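Long-range contact in similar to N-acetyltransferase (Staphylococcus aureus subsp. aureus, PDB 4MBU), which probably transfers an acetyl group from acetyl-CoA to an amine acceptor: residues P77-V89 against L106-A120. Sequence-based numbering, arbitrary orientation.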
ATOM      1  N   PRO A  77      13.910   4.864  25.126  1.00 19.48           N
ATOM      2  CA  PRO A  77      14.823   3.727  25.321  1.00 16.03           C
ATOM      3  C   PRO A  77      14.330   2.362  24.804  1.00 15.04           C
ATOM      4  O   PRO A  77      15.146   1.566  24.348  1.00 14.15           O
ATOM      5  CB  PRO A  77      14.995   3.685  26.840  1.00 14.94           C
ATOM      6  CG  PRO A  77      14.879   5.120  27.247  1.00 18.90           C
ATOM      7  CD  PRO A  77      13.811   5.700  26.341  1.00 22.76           C
ATOM      8  N   ALA A  78      13.034   2.083  24.869  1.00 13.11           N
ATOM      9  CA  ALA A  78      12.552   0.770  24.426  1.00 12.44           C
ATOM     10  C   ALA A  78      12.534   0.578  22.904  1.00 10.98           C
ATOM     11  O   ALA A  78      12.249  -0.532  22.424  1.00 11.65           O
ATOM     12  CB  ALA A  78      11.202   0.459  25.021  1.00  9.58           C
ATOM     13  N   TYR A  79      12.818   1.645  22.150  1.00  6.45           N
ATOM     14  CA  TYR A  79      12.968   1.532  20.690  1.00  6.07           C
ATOM     15  C   TYR A  79      14.404   1.201  20.307  1.00 11.43           C
ATOM     16  O   TYR A  79      14.790   1.347  19.139  1.00  7.14           O
ATOM     17  CB  TYR A  79      12.590   2.846  20.001  1.00 10.01           C
ATOM     18  CG  TYR A  79      11.119   3.190  20.029  1.00 11.60           C
ATOM     19  CD1 TYR A  79      10.600   4.010  21.020  1.00 12.63           C
ATOM     20  CD2 TYR A  79      10.258   2.708  19.053  1.00 13.30           C
ATOM     21  CE1 TYR A  79       9.251   4.342  21.040  1.00 15.44           C
ATOM     22  CE2 TYR A  79       8.915   3.024  19.063  1.00 12.14           C
ATOM     23  CZ  TYR A  79       8.422   3.841  20.059  1.00 12.50           C
ATOM     24  OH  TYR A  79       7.096   4.152  20.069  1.00 16.58           O
ATOM     25  N   GLN A  80      15.205   0.764  21.276  1.00 12.10           N
ATOM     26  CA  GLN A  80      16.647   0.651  21.036  1.00 16.95           C
ATOM     27  C   GLN A  80      17.028  -0.366  19.962  1.00  9.10           C
ATOM     28  O   GLN A  80      18.066  -0.225  19.327  1.00 10.86           O
ATOM     29  CB  GLN A  80      17.414   0.368  22.327  1.00 23.41           C
ATOM     30  CG  GLN A  80      17.126  -0.982  22.938  1.00 29.91           C
ATOM     31  CD  GLN A  80      17.805  -1.153  24.285  1.00 39.92           C
ATOM     32  OE1 GLN A  80      17.193  -1.611  25.259  1.00 38.15           O
ATOM     33  NE2 GLN A  80      19.084  -0.790  24.347  1.00 42.87           N
ATOM     34  N   TYR A  81      16.206  -1.383  19.741  1.00  5.35           N
ATOM     35  CA  TYR A  81      16.548  -2.328  18.677  1.00 11.42           C
ATOM     36  C   TYR A  81      15.989  -1.928  17.305  1.00  9.75           C
ATOM     37  O   TYR A  81      16.115  -2.673  16.325  1.00  6.86           O
ATOM     38  CB  TYR A  81      16.153  -3.750  19.061  1.00 12.47           C
ATOM     39  CG  TYR A  81      16.799  -4.197  20.340  1.00 17.52           C
ATOM     40  CD1 TYR A  81      18.168  -4.405  20.410  1.00 23.93           C
ATOM     41  CD2 TYR A  81      16.044  -4.403  21.485  1.00 20.23           C
ATOM     42  CE1 TYR A  81      18.767  -4.812  21.590  1.00 29.42           C
ATOM     43  CE2 TYR A  81      16.629  -4.812  22.666  1.00 25.89           C
ATOM     44  CZ  TYR A  81      17.991  -5.014  22.713  1.00 32.45           C
ATOM     45  OH  TYR A  81      18.581  -5.424  23.889  1.00 36.94           O
ATOM     46  N   THR A  82      15.401  -0.736  17.234  1.00  9.58           N
ATOM     47  CA  THR A  82      14.800  -0.244  15.989  1.00  8.31           C
ATOM     48  C   THR A  82      15.608   0.936  15.478  1.00 10.74           C
ATOM     49  O   THR A  82      15.923   1.859  16.244  1.00  6.76           O
ATOM     50  CB  THR A  82      13.361   0.238  16.223  1.00  9.51           C
ATOM     51  OG1 THR A  82      12.583  -0.842  16.743  1.00  7.77           O
ATOM     52  CG2 THR A  82      12.728   0.741  14.933  1.00  8.36           C
ATOM     53  N   ILE A  83      15.950   0.903  14.190  1.00  8.43           N
ATOM     54  CA  ILE A  83      16.621   2.029  13.547  1.00  9.37           C
ATOM     55  C   ILE A  83      15.847   2.455  12.308  1.00 11.24           C
ATOM     56  O   ILE A  83      15.147   1.653  11.704  1.00  9.16           O
ATOM     57  CB  ILE A  83      18.074   1.662  13.131  1.00  5.11           C
ATOM     58  CG1 ILE A  83      18.111   0.231  12.611  1.00  7.57           C
ATOM     59  CG2 ILE A  83      19.045   1.821  14.315  1.00  5.52           C
ATOM     60  CD1 ILE A  83      19.419  -0.149  11.944  1.00 12.35           C
ATOM     61  N   GLU A  84      15.969   3.720  11.927  1.00  7.08           N
ATOM     62  CA  GLU A  84      15.391   4.187  10.678  1.00  3.61           C
ATOM     63  C   GLU A  84      16.527   4.623   9.781  1.00  6.31           C
ATOM     64  O   GLU A  84      17.469   5.300  10.236  1.00  6.19           O
ATOM     65  CB  GLU A  84      14.446   5.362  10.917  1.00  3.63           C
ATOM     66  CG  GLU A  84      13.968   6.022   9.617  1.00 11.51           C
ATOM     67  CD  GLU A  84      12.894   7.074   9.850  1.00 18.66           C
ATOM     68  OE1 GLU A  84      12.446   7.229  11.013  1.00 20.08           O
ATOM     69  OE2 GLU A  84      12.484   7.743   8.869  1.00 23.07           O
ATOM     70  N   HIS A  85      16.453   4.240   8.511  1.00  8.46           N
ATOM     71  CA  HIS A  85      17.514   4.623   7.579  1.00 10.91           C
ATOM     72  C   HIS A  85      17.047   5.620   6.537  1.00 11.41           C
ATOM     73  O   HIS A  85      15.847   5.806   6.320  1.00  7.78           O
ATOM     74  CB  HIS A  85      18.076   3.405   6.856  1.00 11.39           C
ATOM     75  CG  HIS A  85      17.118   2.796   5.888  1.00 12.15           C
ATOM     76  ND1 HIS A  85      16.071   1.994   6.282  1.00 12.15           N
ATOM     77  CD2 HIS A  85      17.046   2.876   4.538  1.00 12.80           C
ATOM     78  CE1 HIS A  85      15.394   1.603   5.215  1.00 11.44           C
ATOM     79  NE2 HIS A  85      15.969   2.122   4.147  1.00 10.88           N
ATOM     80  N   SER A  86      18.016   6.253   5.884  1.00  8.34           N
ATOM     81  CA  SER A  86      17.733   7.098   4.732  1.00 13.35           C
ATOM     82  C   SER A  86      18.841   6.986   3.692  1.00 13.69           C
ATOM     83  O   SER A  86      20.016   6.753   4.022  1.00 12.51           O
ATOM     84  CB  SER A  86      17.482   8.552   5.148  1.00 19.13           C
ATOM     85  OG  SER A  86      18.373   8.970   6.154  1.00 25.86           O
ATOM     86  N   ILE A  87      18.442   7.121   2.432  1.00 12.14           N
ATOM     87  CA  ILE A  87      19.338   6.968   1.294  1.00 13.05           C
ATOM     88  C   ILE A  87      19.068   8.102   0.315  1.00 16.99           C
ATOM     89  O   ILE A  87      17.916   8.397   0.007  1.00 12.28           O
ATOM     90  CB  ILE A  87      19.081   5.647   0.553  1.00 13.82           C
ATOM     91  CG1 ILE A  87      19.328   4.438   1.459  1.00 14.56           C
ATOM     92  CG2 ILE A  87      19.948   5.542  -0.710  1.00 10.09           C
ATOM     93  CD1 ILE A  87      18.746   3.152   0.878  1.00 10.77           C
ATOM     94  N   TYR A  88      20.130   8.730  -0.177  1.00 15.99           N
ATOM     95  CA  TYR A  88      20.006   9.804  -1.155  1.00 14.25           C
ATOM     96  C   TYR A  88      20.986   9.579  -2.295  1.00 17.41           C
ATOM     97  O   TYR A  88      22.168   9.329  -2.068  1.00 20.03           O
ATOM     98  CB  TYR A  88      20.268  11.153  -0.492  1.00  8.48           C
ATOM     99  CG  TYR A  88      19.347  11.448   0.665  1.00 13.18           C
ATOM    100  CD1 TYR A  88      18.090  11.984   0.449  1.00 16.53           C
ATOM    101  CD2 TYR A  88      19.733  11.180   1.968  1.00 14.22           C
ATOM    102  CE1 TYR A  88      17.252  12.257   1.487  1.00 14.54           C
ATOM    103  CE2 TYR A  88      18.899  11.450   3.021  1.00 13.62           C
ATOM    104  CZ  TYR A  88      17.655  11.988   2.767  1.00 17.31           C
ATOM    105  OH  TYR A  88      16.797  12.262   3.795  1.00 22.36           O
ATOM    106  N   VAL A  89      20.480   9.646  -3.520  1.00 19.47           N
ATOM    107  CA  VAL A  89      21.295   9.433  -4.712  1.00 18.92           C
ATOM    108  C   VAL A  89      21.246  10.695  -5.560  1.00 18.06           C
ATOM    109  O   VAL A  89      20.170  11.278  -5.745  1.00 12.79           O
ATOM    110  CB  VAL A  89      20.769   8.245  -5.554  1.00 19.14           C
ATOM    111  CG1 VAL A  89      21.518   8.156  -6.872  1.00 16.34           C
ATOM    112  CG2 VAL A  89      20.899   6.933  -4.782  1.00 18.69           C
ATOM    113  N   LEU A 106      23.699  -0.871   4.215  1.00 10.93           N
ATOM    114  CA  LEU A 106      22.975  -0.506   5.438  1.00 14.86           C
ATOM    115  C   LEU A 106      22.463  -1.738   6.159  1.00 13.09           C
ATOM    116  O   LEU A 106      22.623  -1.860   7.373  1.00 16.17           O
ATOM    117  CB  LEU A 106      21.784   0.412   5.133  1.00 12.00           C
ATOM    118  CG  LEU A 106      22.086   1.857   4.740  1.00 12.41           C
ATOM    119  CD1 LEU A 106      20.785   2.580   4.321  1.00 12.90           C
ATOM    120  CD2 LEU A 106      22.780   2.592   5.885  1.00  7.94           C
ATOM    121  N   ILE A 107      21.838  -2.647   5.413  1.00 10.51           N
ATOM    122  CA  ILE A 107      21.295  -3.866   6.007  1.00 10.75           C
ATOM    123  C   ILE A 107      22.405  -4.714   6.630  1.00 13.65           C
ATOM    124  O   ILE A 107      22.260  -5.173   7.763  1.00 13.84           O
ATOM    125  CB  ILE A 107      20.479  -4.711   4.995  1.00  8.19           C
ATOM    126  CG1 ILE A 107      19.229  -3.955   4.551  1.00 10.30           C
ATOM    127  CG2 ILE A 107      20.040  -6.029   5.624  1.00  6.02           C
ATOM    128  CD1 ILE A 107      18.414  -4.710   3.525  1.00  8.54           C
ATOM    129  N   VAL A 108      23.511  -4.918   5.912  1.00 17.08           N
ATOM    130  CA  VAL A 108      24.599  -5.704   6.514  1.00 20.02           C
ATOM    131  C   VAL A 108      25.114  -5.052   7.810  1.00 22.57           C
ATOM    132  O   VAL A 108      25.379  -5.743   8.808  1.00 22.17           O
ATOM    133  CB  VAL A 108      25.775  -6.056   5.528  1.00 24.75           C
ATOM    134  CG1 VAL A 108      25.248  -6.554   4.174  1.00 16.37           C
ATOM    135  CG2 VAL A 108      26.727  -4.886   5.338  1.00 26.00           C
ATOM    136  N   GLU A 109      25.225  -3.726   7.813  1.00 19.39           N
ATOM    137  CA  GLU A 109      25.682  -3.043   9.023  1.00 15.18           C
ATOM    138  C   GLU A 109      24.671  -3.185  10.166  1.00 18.13           C
ATOM    139  O   GLU A 109      25.051  -3.403  11.322  1.00 13.43           O
ATOM    140  CB  GLU A 109      25.944  -1.564   8.732  1.00 18.84           C
ATOM    141  CG  GLU A 109      26.703  -0.841   9.827  1.00 24.69           C
ATOM    142  CD  GLU A 109      28.184  -1.209   9.863  1.00 28.85           C
ATOM    143  OE1 GLU A 109      28.632  -2.024   9.022  1.00 26.29           O
ATOM    144  OE2 GLU A 109      28.904  -0.674  10.736  1.00 35.88           O
ATOM    145  N   ALA A 110      23.386  -3.072   9.834  1.00 16.57           N
ATOM    146  CA  ALA A 110      22.305  -3.187  10.815  1.00 15.64           C
ATOM    147  C   ALA A 110      22.297  -4.558  11.472  1.00 17.89           C
ATOM    148  O   ALA A 110      22.114  -4.676  12.693  1.00 17.27           O
ATOM    149  CB  ALA A 110      20.962  -2.920  10.152  1.00 13.97           C
ATOM    150  N   LYS A 111      22.465  -5.595  10.656  1.00 15.31           N
ATOM    151  CA  LYS A 111      22.532  -6.950  11.182  1.00 19.88           C
ATOM    152  C   LYS A 111      23.768  -7.125  12.058  1.00 22.76           C
ATOM    153  O   LYS A 111      23.686  -7.721  13.129  1.00 26.28           O
ATOM    154  CB  LYS A 111      22.536  -7.983  10.052  1.00 18.95           C
ATOM    155  CG  LYS A 111      21.223  -8.091   9.273  1.00 17.40           C
ATOM    156  CD  LYS A 111      21.355  -9.152   8.186  1.00 20.08           C
ATOM    157  CE  LYS A 111      20.119  -9.249   7.291  1.00 25.76           C
ATOM    158  NZ  LYS A 111      19.061 -10.137   7.849  1.00 33.34           N
ATOM    159  N   ALA A 112      24.909  -6.603  11.613  1.00 18.32           N
ATOM    160  CA  ALA A 112      26.152  -6.778  12.383  1.00 20.31           C
ATOM    161  C   ALA A 112      26.119  -6.083  13.749  1.00 20.32           C
ATOM    162  O   ALA A 112      26.801  -6.503  14.697  1.00 19.09           O
ATOM    163  CB  ALA A 112      27.362  -6.321  11.582  1.00 17.15           C
ATOM    164  N   LYS A 113      25.329  -5.020  13.855  1.00 19.33           N
ATOM    165  CA  LYS A 113      25.206  -4.299  15.116  1.00 20.49           C
ATOM    166  C   LYS A 113      24.040  -4.808  15.977  1.00 18.94           C
ATOM    167  O   LYS A 113      23.748  -4.240  17.022  1.00 20.96           O
ATOM    168  CB  LYS A 113      25.099  -2.793  14.864  1.00 23.49           C
ATOM    169  CG  LYS A 113      26.361  -2.186  14.252  1.00 29.87           C
ATOM    170  CD  LYS A 113      26.194  -0.693  13.971  1.00 39.72           C
ATOM    171  CE  LYS A 113      27.319   0.124  14.603  1.00 47.61           C
ATOM    172  NZ  LYS A 113      28.666  -0.400  14.222  1.00 51.61           N
ATOM    173  N   GLY A 114      23.373  -5.869  15.531  1.00 12.46           N
ATOM    174  CA  GLY A 114      22.374  -6.534  16.352  1.00 11.52           C
ATOM    175  C   GLY A 114      21.007  -5.874  16.465  1.00 17.79           C
ATOM    176  O   GLY A 114      20.252  -6.165  17.396  1.00 16.21           O
ATOM    177  N   TYR A 115      20.668  -4.983  15.537  1.00 12.66           N
ATOM    178  CA  TYR A 115      19.340  -4.388  15.564  1.00 10.55           C
ATOM    179  C   TYR A 115      18.304  -5.432  15.155  1.00 13.91           C
ATOM    180  O   TYR A 115      18.650  -6.466  14.575  1.00 13.95           O
ATOM    181  CB  TYR A 115      19.284  -3.131  14.683  1.00 10.07           C
ATOM    182  CG  TYR A 115      20.142  -2.006  15.234  1.00 10.29           C
ATOM    183  CD1 TYR A 115      19.719  -1.268  16.328  1.00 13.86           C
ATOM    184  CD2 TYR A 115      21.383  -1.698  14.672  1.00 11.30           C
ATOM    185  CE1 TYR A 115      20.489  -0.244  16.844  1.00 14.80           C
ATOM    186  CE2 TYR A 115      22.170  -0.665  15.185  1.00  9.80           C
ATOM    187  CZ  TYR A 115      21.710   0.050  16.272  1.00 14.50           C
ATOM    188  OH  TYR A 115      22.457   1.075  16.801  1.00 18.51           O
ATOM    189  N   ARG A 116      17.040  -5.176  15.473  1.00 12.14           N
ATOM    190  CA  ARG A 116      15.970  -6.123  15.165  1.00  9.49           C
ATOM    191  C   ARG A 116      15.149  -5.653  13.980  1.00 15.33           C
ATOM    192  O   ARG A 116      14.735  -6.455  13.136  1.00 11.17           O
ATOM    193  CB  ARG A 116      15.042  -6.295  16.375  1.00  7.14           C
ATOM    194  CG  ARG A 116      13.796  -7.173  16.079  1.00 17.23           C
ATOM    195  CD  ARG A 116      14.213  -8.596  15.710  1.00 20.13           C
ATOM    196  NE  ARG A 116      13.135  -9.408  15.143  1.00 19.26           N
ATOM    197  CZ  ARG A 116      12.289 -10.149  15.861  1.00 27.25           C
ATOM    198  NH1 ARG A 116      12.371 -10.165  17.188  1.00 23.70           N
ATOM    199  NH2 ARG A 116      11.349 -10.866  15.251  1.00 27.86           N
ATOM    200  N   THR A 117      14.908  -4.343  13.927  1.00 13.10           N
ATOM    201  CA  THR A 117      13.920  -3.786  13.009  1.00 12.61           C
ATOM    202  C   THR A 117      14.450  -2.545  12.303  1.00 12.44           C
ATOM    203  O   THR A 117      14.883  -1.577  12.955  1.00 10.50           O
ATOM    204  CB  THR A 117      12.612  -3.450  13.758  1.00 11.13           C
ATOM    205  OG1 THR A 117      12.094  -4.652  14.352  1.00 11.04           O
ATOM    206  CG2 THR A 117      11.571  -2.854  12.810  1.00  8.36           C
ATOM    207  N   LEU A 118      14.429  -2.585  10.969  1.00  9.78           N
ATOM    208  CA  LEU A 118      14.859  -1.444  10.155  1.00  5.47           C
ATOM    209  C   LEU A 118      13.641  -0.796   9.494  1.00 10.88           C
ATOM    210  O   LEU A 118      12.862  -1.467   8.805  1.00 10.06           O
ATOM    211  CB  LEU A 118      15.892  -1.890   9.108  1.00  7.02           C
ATOM    212  CG  LEU A 118      16.511  -0.855   8.153  1.00  9.54           C
ATOM    213  CD1 LEU A 118      17.202   0.229   8.952  1.00  7.22           C
ATOM    214  CD2 LEU A 118      17.507  -1.523   7.217  1.00  7.42           C
ATOM    215  N   VAL A 119      13.479   0.507   9.713  1.00  7.48           N
ATOM    216  CA  VAL A 119      12.305   1.251   9.246  1.00  6.26           C
ATOM    217  C   VAL A 119      12.684   2.317   8.201  1.00 13.91           C
ATOM    218  O   VAL A 119      13.704   3.016   8.328  1.00 17.13           O
ATOM    219  CB  VAL A 119      11.552   1.943  10.417  1.00 12.84           C
ATOM    220  CG1 VAL A 119      10.307   2.662   9.899  1.00 12.93           C
ATOM    221  CG2 VAL A 119      11.157   0.938  11.505  1.00 12.61           C
ATOM    222  N   ALA A 120      11.868   2.395   7.153  1.00 13.94           N
ATOM    223  CA  ALA A 120      11.968   3.425   6.130  1.00 10.83           C
ATOM    224  C   ALA A 120      10.705   4.262   6.159  1.00 12.75           C
ATOM    225  O   ALA A 120       9.591   3.723   6.085  1.00 10.04           O
ATOM    226  CB  ALA A 120      12.118   2.803   4.755  1.00 11.07           C
TER
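Tyr81 O opens the pairing of strand 82-89 with 117-120 by accepting two backbone N-H groups. Arg116 N meets it in the carbonyl plane on a lone pair at 2.8 Å, and the longer bond from Thr117 N is tilted 23° from that plane. Parallel bonding then alternates: Ile83 N to Thr117 O, Val119 N to Ile83 O (2.8 Å) and His85 N to Val119 O. The strand axes nevertheless diverge by 39°, in line with the splayed parallel pair of the GNAT fold. Helix 98-112 makes the crossover of this beta-alpha-beta unit, and a Schellman motif at Gly114 ends it and turns the chain into the second strand.

Apolar side chains of the helix, the loop after it and the strands meet on the helix-covered face of the sheet. Ile83 lays CG2 over one face of the Tyr115 ring, 3.7 Å from the centroid, a CH-pi contact, while Gln80 O lies at the ring edge, in plane. With chi1 at 39°, CG1 of Ile83 sits between backbone N and carbonyl carbon, carrying CD1 to within 3.6 Å of Ala110 CB and also against Leu118 CD1. Further along, Leu106 CD1 touches both His85 CD2 (3.8 Å) and Ile87 CG1. The imidazole also receives Ala120 CB 3.5 Å from CE1, and its NE2 hydrogen-bonds His133.

On the other sheet face, Thr82 and Thr117 lie side by side; Thr82 OG1 hydrogen-bonds Val147 O and Thr117 OG1 hydrogen-bonds Asn146 O, both of a neighbouring subunit.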